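Local atomic coordinates of amoebiasin-2 (Entamoeba histolytica, PDB entry 3M86), a protein that inhibits cysteine proteases of the parasite by wedging three loops into their substrate-binding site. Residues D14-I20 against L104-I110; I26-T32 against S70-L76; Y44-S50 against L79-T85. All blocks are in the same frame, centred on the assembly; numbering follows the deposited sequence.

Interaction 1: D14-I20 against L104-I110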
# COMPACT_ATOMS: atom_id res chain seq x y z
N ASP A 14 -7.45 -4.79 -5.41
CA ASP A 14 -7.87 -3.56 -6.09
C ASP A 14 -9.39 -3.44 -6.04
O ASP A 14 -10.11 -4.40 -6.35
CB ASP A 14 -7.39 -3.58 -7.54
CG ASP A 14 -7.57 -2.25 -8.23
OD1 ASP A 14 -7.59 -2.22 -9.49
OD2 ASP A 14 -7.71 -1.23 -7.54
N HIS A 15 -9.87 -2.26 -5.65
CA HIS A 15 -11.29 -1.94 -5.57
C HIS A 15 -12.04 -2.58 -4.40
O HIS A 15 -13.27 -2.48 -4.31
CB HIS A 15 -12.02 -2.23 -6.90
CG HIS A 15 -11.52 -1.40 -8.04
ND1 HIS A 15 -11.54 -0.03 -8.03
CD2 HIS A 15 -10.98 -1.76 -9.23
CE1 HIS A 15 -11.03 0.43 -9.16
NE2 HIS A 15 -10.68 -0.60 -9.91
N ALA A 16 -11.31 -3.22 -3.50
CA ALA A 16 -11.92 -3.82 -2.31
C ALA A 16 -12.42 -2.75 -1.36
O ALA A 16 -11.91 -1.63 -1.35
CB ALA A 16 -10.92 -4.72 -1.59
N THR A 17 -13.43 -3.11 -0.57
CA THR A 17 -13.83 -2.30 0.58
C THR A 17 -13.53 -3.08 1.85
O THR A 17 -13.96 -4.23 2.01
CB THR A 17 -15.31 -1.91 0.56
OG1 THR A 17 -15.56 -1.06 -0.57
CG2 THR A 17 -15.68 -1.16 1.84
N LEU A 18 -12.78 -2.44 2.75
CA LEU A 18 -12.35 -3.06 3.99
C LEU A 18 -13.01 -2.34 5.15
O LEU A 18 -12.96 -1.12 5.23
CB LEU A 18 -10.83 -2.88 4.11
CG LEU A 18 -10.00 -3.78 5.01
CD1 LEU A 18 -10.19 -5.24 4.63
CD2 LEU A 18 -8.54 -3.37 4.89
N HIS A 19 -13.62 -3.10 6.05
CA HIS A 19 -14.13 -2.54 7.28
C HIS A 19 -13.19 -2.95 8.41
O HIS A 19 -12.98 -4.14 8.65
CB HIS A 19 -15.56 -3.01 7.56
CG HIS A 19 -16.57 -2.43 6.61
ND1 HIS A 19 -17.46 -1.44 6.99
CD2 HIS A 19 -16.81 -2.67 5.30
CE1 HIS A 19 -18.22 -1.12 5.95
NE2 HIS A 19 -17.84 -1.85 4.92
N ILE A 20 -12.59 -1.96 9.06
CA ILE A 20 -11.64 -2.21 10.13
C ILE A 20 -12.04 -1.47 11.40
O ILE A 20 -12.89 -0.58 11.37
CB ILE A 20 -10.21 -1.81 9.73
CG1 ILE A 20 -10.05 -0.29 9.69
CG2 ILE A 20 -9.87 -2.38 8.38
CD1 ILE A 20 -8.59 0.17 9.58
N LEU A 104 -4.11 1.35 -8.06
CA LEU A 104 -4.89 0.56 -7.12
C LEU A 104 -5.75 1.50 -6.30
O LEU A 104 -5.33 2.62 -5.98
CB LEU A 104 -3.97 -0.23 -6.19
CG LEU A 104 -2.99 -1.21 -6.84
CD1 LEU A 104 -1.97 -1.70 -5.80
CD2 LEU A 104 -3.71 -2.39 -7.50
N THR A 105 -6.96 1.06 -5.97
CA THR A 105 -7.86 1.85 -5.15
C THR A 105 -8.44 0.96 -4.06
O THR A 105 -8.88 -0.16 -4.34
CB THR A 105 -9.02 2.45 -5.98
OG1 THR A 105 -8.48 3.24 -7.06
CG2 THR A 105 -9.90 3.32 -5.12
N TYR A 106 -8.43 1.43 -2.82
CA TYR A 106 -9.07 0.71 -1.74
C TYR A 106 -10.00 1.66 -0.96
O TYR A 106 -9.67 2.81 -0.73
CB TYR A 106 -8.04 0.16 -0.75
CG TYR A 106 -6.90 -0.64 -1.33
CD1 TYR A 106 -7.11 -1.86 -1.95
CD2 TYR A 106 -5.59 -0.18 -1.20
CE1 TYR A 106 -6.04 -2.61 -2.45
CE2 TYR A 106 -4.53 -0.92 -1.71
CZ TYR A 106 -4.76 -2.12 -2.32
OH TYR A 106 -3.70 -2.85 -2.79
N SER A 107 -11.15 1.15 -0.55
CA SER A 107 -12.06 1.89 0.30
C SER A 107 -11.95 1.30 1.70
O SER A 107 -12.08 0.10 1.88
CB SER A 107 -13.49 1.76 -0.21
OG SER A 107 -13.60 2.27 -1.52
N VAL A 108 -11.69 2.15 2.69
CA VAL A 108 -11.53 1.66 4.04
C VAL A 108 -12.46 2.39 5.00
O VAL A 108 -12.41 3.61 5.11
CB VAL A 108 -10.08 1.79 4.53
CG1 VAL A 108 -9.98 1.32 5.99
CG2 VAL A 108 -9.13 1.01 3.62
N VAL A 109 -13.34 1.63 5.65
CA VAL A 109 -14.24 2.17 6.65
C VAL A 109 -13.68 1.84 8.02
O VAL A 109 -13.50 0.67 8.35
CB VAL A 109 -15.64 1.55 6.52
CG1 VAL A 109 -16.58 2.14 7.57
CG2 VAL A 109 -16.19 1.76 5.12
N ILE A 110 -13.39 2.87 8.79
CA ILE A 110 -12.89 2.72 10.15
C ILE A 110 -14.04 2.93 11.12
O ILE A 110 -14.51 4.06 11.33
CB ILE A 110 -11.77 3.72 10.45
CG1 ILE A 110 -10.67 3.62 9.39
CG2 ILE A 110 -11.23 3.52 11.86
CD1 ILE A 110 -9.71 4.81 9.38
O HOH W 1 -7.72 1.40 -9.18
O HOH W 2 -12.55 0.73 -3.42
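Ile20 supplies the apolar centre of this parallel strand pair. Its CD1 lies 4.0 Å from Val108 CG1, and its CG1 lies 4.0 Å from Ile110 CG1. Leu18 is on the same face and touches more loosely, with CB 4.3 Å from Val108 CG2. The opposite face carries Thr17, His19, Ser107 and Val109. There Val109 CB sits over the imidazole of His19, 3.9 Å from the ring centroid, a CH-pi contact. Thr17 OG1 comes within 3.5 Å of Ser107 CB.

Between the faces, the backbones bond in parallel register. Ser107 N donates to Ala16 O (3.0 Å), Leu18 N to Ser107 O (2.8 Å), Val109 N to Leu18 O (2.8 Å) and Ile20 N to Val109 O (2.9 Å). Water 2 links Ala16 O to Ser107 OG. Toward Asp14 a side chain joins the bonding. His15 N donates to Thr105 O at 2.7 Å, and the carboxylate takes over from a backbone carbonyl: Asp14 OD2 accepts from Thr105 N at 2.9 Å. Water 1 lies between Asp14 OD2 (3.1 Å) and Thr105 OG1 (2.9 Å).

Strand 17-20 forms one margin of its sheet in this immunoglobulin-like sandwich. Strand 82-91 flanks 104-110 on the other side. Leu18 and Ile20 reach strand 6-9 of the second sheet, while Val108 and Ile20 pack on Ile26 of strand 25-32.

Interaction 2: I26-T32 against S70-L76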
# COMPACT_ATOMS: atom_id res chain seq x y z
N ILE A 26 -3.54 -1.38 8.74
CA ILE A 26 -3.55 -1.80 7.34
C ILE A 26 -2.12 -1.97 6.87
O ILE A 26 -1.29 -1.10 7.12
CB ILE A 26 -4.24 -0.76 6.46
CG1 ILE A 26 -5.72 -0.67 6.82
CG2 ILE A 26 -4.08 -1.11 4.96
CD1 ILE A 26 -6.40 0.54 6.26
N LYS A 27 -1.84 -3.10 6.24
CA LYS A 27 -0.52 -3.34 5.64
C LYS A 27 -0.70 -3.60 4.16
O LYS A 27 -1.22 -4.64 3.77
CB LYS A 27 0.21 -4.53 6.30
CG LYS A 27 0.76 -4.30 7.70
CD LYS A 27 1.75 -5.41 8.08
CE LYS A 27 2.22 -5.29 9.53
NZ LYS A 27 3.09 -6.43 9.95
N ILE A 28 -0.27 -2.64 3.35
CA ILE A 28 -0.32 -2.76 1.90
C ILE A 28 1.01 -3.34 1.47
O ILE A 28 2.06 -2.75 1.73
CB ILE A 28 -0.54 -1.39 1.27
CG1 ILE A 28 -1.88 -0.81 1.76
CG2 ILE A 28 -0.49 -1.48 -0.27
CD1 ILE A 28 -2.04 0.67 1.51
N GLN A 29 0.97 -4.50 0.83
CA GLN A 29 2.18 -5.23 0.46
C GLN A 29 2.15 -5.46 -1.05
O GLN A 29 1.29 -6.19 -1.55
CB GLN A 29 2.24 -6.57 1.20
CG GLN A 29 2.44 -6.38 2.71
CD GLN A 29 2.66 -7.70 3.44
OE1 GLN A 29 2.38 -8.77 2.92
NE2 GLN A 29 3.17 -7.61 4.66
N LEU A 30 3.06 -4.79 -1.75
CA LEU A 30 3.04 -4.76 -3.21
C LEU A 30 4.41 -5.15 -3.74
O LEU A 30 5.42 -4.92 -3.08
CB LEU A 30 2.71 -3.34 -3.70
CG LEU A 30 1.43 -2.75 -3.12
CD1 LEU A 30 1.29 -1.29 -3.56
CD2 LEU A 30 0.21 -3.57 -3.55
N ARG A 31 4.46 -5.71 -4.94
CA ARG A 31 5.75 -5.96 -5.56
C ARG A 31 6.17 -4.72 -6.35
O ARG A 31 5.36 -3.96 -6.87
CB ARG A 31 5.75 -7.20 -6.46
CG ARG A 31 5.48 -8.54 -5.74
CD ARG A 31 6.18 -8.65 -4.39
NE ARG A 31 6.08 -10.00 -3.82
CZ ARG A 31 5.23 -10.37 -2.85
NH1 ARG A 31 4.38 -9.50 -2.31
NH2 ARG A 31 5.25 -11.62 -2.42
N THR A 32 7.48 -4.54 -6.46
CA THR A 32 8.02 -3.36 -7.09
C THR A 32 9.40 -3.68 -7.66
O THR A 32 10.03 -4.64 -7.25
CB THR A 32 8.07 -2.17 -6.09
OG1 THR A 32 8.55 -1.00 -6.75
CG2 THR A 32 8.98 -2.49 -4.91
N SER A 70 11.26 -6.60 -5.68
CA SER A 70 11.31 -6.14 -4.31
C SER A 70 9.88 -6.06 -3.79
O SER A 70 8.91 -6.18 -4.56
CB SER A 70 12.00 -4.78 -4.22
OG SER A 70 13.35 -4.90 -4.68
N ILE A 71 9.77 -5.87 -2.49
CA ILE A 71 8.48 -5.73 -1.84
C ILE A 71 8.38 -4.36 -1.20
O ILE A 71 9.27 -3.96 -0.44
CB ILE A 71 8.30 -6.80 -0.76
CG1 ILE A 71 8.38 -8.19 -1.39
CG2 ILE A 71 6.98 -6.59 -0.03
CD1 ILE A 71 8.19 -9.32 -0.40
N ARG A 72 7.29 -3.67 -1.50
CA ARG A 72 6.95 -2.40 -0.85
C ARG A 72 5.88 -2.67 0.18
O ARG A 72 4.87 -3.28 -0.12
CB ARG A 72 6.43 -1.40 -1.87
CG ARG A 72 5.99 -0.07 -1.28
CD ARG A 72 7.17 0.79 -0.87
NE ARG A 72 6.77 2.10 -0.35
CZ ARG A 72 6.45 3.15 -1.10
NH1 ARG A 72 6.49 3.06 -2.43
NH2 ARG A 72 6.09 4.30 -0.53
N GLU A 73 6.10 -2.23 1.41
CA GLU A 73 5.10 -2.46 2.43
C GLU A 73 4.82 -1.15 3.13
O GLU A 73 5.73 -0.52 3.67
CB GLU A 73 5.56 -3.50 3.45
CG GLU A 73 4.52 -3.67 4.53
CD GLU A 73 5.02 -4.44 5.72
OE1 GLU A 73 5.78 -3.87 6.53
OE2 GLU A 73 4.64 -5.63 5.84
N ILE A 74 3.57 -0.73 3.09
CA ILE A 74 3.16 0.52 3.70
C ILE A 74 2.15 0.19 4.78
O ILE A 74 1.14 -0.45 4.51
CB ILE A 74 2.49 1.46 2.68
CG1 ILE A 74 3.47 1.80 1.56
CG2 ILE A 74 2.02 2.73 3.37
CD1 ILE A 74 2.82 2.33 0.30
N GLN A 75 2.44 0.58 6.02
CA GLN A 75 1.52 0.29 7.11
C GLN A 75 0.84 1.57 7.57
O GLN A 75 1.52 2.58 7.83
CB GLN A 75 2.26 -0.34 8.28
CG GLN A 75 3.02 -1.60 7.92
CD GLN A 75 3.66 -2.21 9.15
OE1 GLN A 75 3.18 -2.03 10.27
NE2 GLN A 75 4.76 -2.93 8.95
N LEU A 76 -0.49 1.53 7.67
CA LEU A 76 -1.26 2.70 8.06
C LEU A 76 -2.07 2.43 9.32
O LEU A 76 -2.71 1.38 9.45
CB LEU A 76 -2.25 3.09 6.97
CG LEU A 76 -1.64 3.44 5.61
CD1 LEU A 76 -2.75 3.62 4.58
CD2 LEU A 76 -0.80 4.69 5.76
O HOH W 3 5.50 -6.60 8.16
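On one face of this antiparallel pair, Ile26, Ile28, Leu30, Ile74 and Leu76 form a row of apolar bumps. The branched side chains stand beside each other: Ile26 CB is 4.4 Å from Leu76 CB, and Ile28 CB is 4.4 Å from Ile74 CB. Ile28 also reaches diagonally across, with CD1 4.3 Å from Leu76 CD1. Near the other end, the methyl CG2 of Thr32 sits between Ser70 CB (3.9 Å) and Arg72 CB (4.1 Å). The Arg72 guanidinium leads away to Trp40 O and Asp54.

Eight backbone hydrogen bonds hold the register, two each for Ile26-Leu76, Ile28-Ile74, Leu30-Arg72 and Thr32-Ser70. The pair forms the middle of one sheet of the immunoglobulin-like β-sandwich of the I42 (chagasin) family. Across the sandwich, Ile28 and Ile74 press against Ile42, Leu30 against Trp40, Ile28 and Leu76 against Ile86, and Ile74 against Leu88. Thr32 leads directly into the BC loop, and Ser70 follows the DE loop, both parts of the protease-blocking wedge.

The other face carries longer side chains. Arg31 lays its guanidinium face over Ile71 CG1, and Arg31 CD is 3.7 Å from that atom. Glu73 fits among three neighbours. Gln29 NE2 donates to Glu73 OE2 at 2.7 Å, and Gln75 NE2 donates to Glu73 OE1 at 2.8 Å. Water 3 bridges Glu73 OE2 and Lys27 NZ, while Lys27 CE rests 3.4 Å from Gln75 CD.

Interaction 3: Y44-S50 against L79-T85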
# COMPACT_ATOMS: atom_id res chain seq x y z
N TYR A 44 -3.52 9.15 0.57
CA TYR A 44 -4.48 8.80 1.60
C TYR A 44 -4.76 10.04 2.43
O TYR A 44 -4.00 11.02 2.40
CB TYR A 44 -3.95 7.67 2.49
CG TYR A 44 -2.71 8.03 3.27
CD1 TYR A 44 -2.81 8.58 4.53
CD2 TYR A 44 -1.45 7.83 2.73
CE1 TYR A 44 -1.68 8.91 5.25
CE2 TYR A 44 -0.31 8.17 3.44
CZ TYR A 44 -0.44 8.71 4.70
OH TYR A 44 0.68 9.05 5.42
N PRO A 45 -5.89 10.04 3.14
CA PRO A 45 -6.25 11.19 3.98
C PRO A 45 -5.35 11.25 5.21
O PRO A 45 -5.43 10.35 6.06
CB PRO A 45 -7.70 10.90 4.37
CG PRO A 45 -7.81 9.40 4.31
CD PRO A 45 -6.90 8.96 3.20
N THR A 46 -4.51 12.28 5.30
CA THR A 46 -3.55 12.38 6.40
C THR A 46 -4.21 12.79 7.70
O THR A 46 -3.61 12.69 8.77
CB THR A 46 -2.42 13.36 6.08
OG1 THR A 46 -2.98 14.63 5.81
CG2 THR A 46 -1.63 12.87 4.86
N ASP A 47 -5.45 13.27 7.64
CA ASP A 47 -6.17 13.55 8.87
C ASP A 47 -6.73 12.25 9.46
O ASP A 47 -7.07 12.21 10.63
CB ASP A 47 -7.29 14.57 8.65
CG ASP A 47 -8.43 14.02 7.82
OD1 ASP A 47 -9.55 14.56 7.93
OD2 ASP A 47 -8.22 13.05 7.07
N THR A 48 -6.79 11.19 8.66
CA THR A 48 -7.45 9.95 9.09
C THR A 48 -6.51 8.77 9.33
O THR A 48 -6.82 7.91 10.16
CB THR A 48 -8.57 9.52 8.11
OG1 THR A 48 -9.47 10.63 7.92
CG2 THR A 48 -9.37 8.34 8.68
N PHE A 49 -5.38 8.73 8.62
CA PHE A 49 -4.36 7.72 8.85
C PHE A 49 -3.00 8.30 9.16
O PHE A 49 -2.61 9.36 8.64
CB PHE A 49 -4.13 6.87 7.59
CG PHE A 49 -5.21 5.88 7.31
CD1 PHE A 49 -5.35 4.76 8.10
CD2 PHE A 49 -6.05 6.04 6.22
CE1 PHE A 49 -6.34 3.83 7.83
CE2 PHE A 49 -7.04 5.13 5.95
CZ PHE A 49 -7.19 4.02 6.76
N SER A 50 -2.25 7.59 10.01
CA SER A 50 -0.84 7.86 10.22
C SER A 50 0.01 6.78 9.53
O SER A 50 -0.35 5.61 9.54
CB SER A 50 -0.53 7.88 11.72
OG SER A 50 0.85 8.06 11.95
N LEU A 79 -6.03 7.28 12.60
CA LEU A 79 -5.98 8.38 13.56
C LEU A 79 -7.38 8.72 14.04
O LEU A 79 -7.56 9.20 15.17
CB LEU A 79 -5.34 9.62 12.93
CG LEU A 79 -3.83 9.52 12.78
CD1 LEU A 79 -3.30 10.67 11.92
CD2 LEU A 79 -3.17 9.51 14.14
N LYS A 80 -8.36 8.51 13.17
CA LYS A 80 -9.75 8.87 13.46
C LYS A 80 -10.68 7.82 12.86
O LYS A 80 -10.30 7.10 11.92
CB LYS A 80 -10.10 10.23 12.84
CG LYS A 80 -9.16 11.40 13.23
CD LYS A 80 -9.70 12.72 12.69
CE LYS A 80 -8.64 13.82 12.73
NZ LYS A 80 -9.21 15.16 12.40
N VAL A 81 -11.89 7.74 13.38
CA VAL A 81 -12.89 6.88 12.74
C VAL A 81 -13.42 7.65 11.53
O VAL A 81 -13.30 8.88 11.45
CB VAL A 81 -14.04 6.50 13.68
CG1 VAL A 81 -13.55 5.61 14.81
CG2 VAL A 81 -14.72 7.74 14.24
N GLY A 82 -14.00 6.92 10.57
CA GLY A 82 -14.53 7.56 9.38
C GLY A 82 -14.42 6.67 8.17
O GLY A 82 -14.11 5.49 8.29
N THR A 83 -14.67 7.24 6.99
CA THR A 83 -14.56 6.48 5.75
C THR A 83 -13.56 7.14 4.80
O THR A 83 -13.56 8.36 4.64
CB THR A 83 -15.94 6.28 5.08
OG1 THR A 83 -15.78 5.75 3.76
CG2 THR A 83 -16.70 7.60 5.01
N THR A 84 -12.69 6.32 4.21
CA THR A 84 -11.55 6.79 3.45
C THR A 84 -11.40 6.08 2.12
O THR A 84 -11.97 5.01 1.90
CB THR A 84 -10.23 6.51 4.20
OG1 THR A 84 -10.00 5.09 4.24
CG2 THR A 84 -10.27 7.05 5.61
N THR A 85 -10.63 6.70 1.24
CA THR A 85 -10.17 6.05 0.03
C THR A 85 -8.66 6.14 0.02
O THR A 85 -8.10 7.21 0.29
CB THR A 85 -10.69 6.77 -1.21
OG1 THR A 85 -12.12 6.82 -1.16
CG2 THR A 85 -10.25 6.03 -2.47
O HOH W 4 -10.69 14.89 10.14
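Thr84 pushes its side chain under the turn at 45-48. Its methyl CG2 meets Thr48 CG2 at 3.4 Å and Pro45 CG at 3.6 Å. Its hydroxyl lies at the edge of the Phe49 ring, with Thr84 OG1 3.4 Å from Phe49 CE2, and is hydrogen-bonded to Val108 O. The turn is closed by Pro45 O, which accepts from Thr48 N (3.1 Å) and Phe49 N (3.0 Å).

At the other end, Thr48 O accepts from Leu79 N at 2.6 Å and weakly from Lys80 N at 3.4 Å. Leu79 covers the start of strand 49-58: its CD1 is 3.6 Å from Phe49 O and its CG 3.8 Å from Ser50 CB. Outside, water 4 bridges Asp47 OD1 and Lys80 NZ, which are 4.5 Å apart.

Two connections between the sheets of the immunoglobulin-like β-sandwich meet here, one joining strands 39-43 and 49-58, the other 70-78 and 82-91.

Overall arrangement
Interaction 2 lies nearest the centre of the chain, interaction 1 farther out, and interaction 3 at the surface. Interactions 1 and 2 pair strands in different sheets, one parallel at a margin, one antiparallel in the middle. Interaction 2 is regular throughout; in interaction 1 a carboxylate joins in at the loop end. Interaction 3 joins two turns between the sheets. Thr48 O takes its direct hydrogen bonds, and Leu79, Lys80, Thr48 and Thr84 give most contact area. Between interactions 1 and 2 the sheets touch at several points, including Leu104 and Tyr106 on Leu30. Phe49 ties interaction 3 to interaction 2 through Ile26 and Leu76. Interactions 1 and 3 share a sheet through Thr84 and Val108.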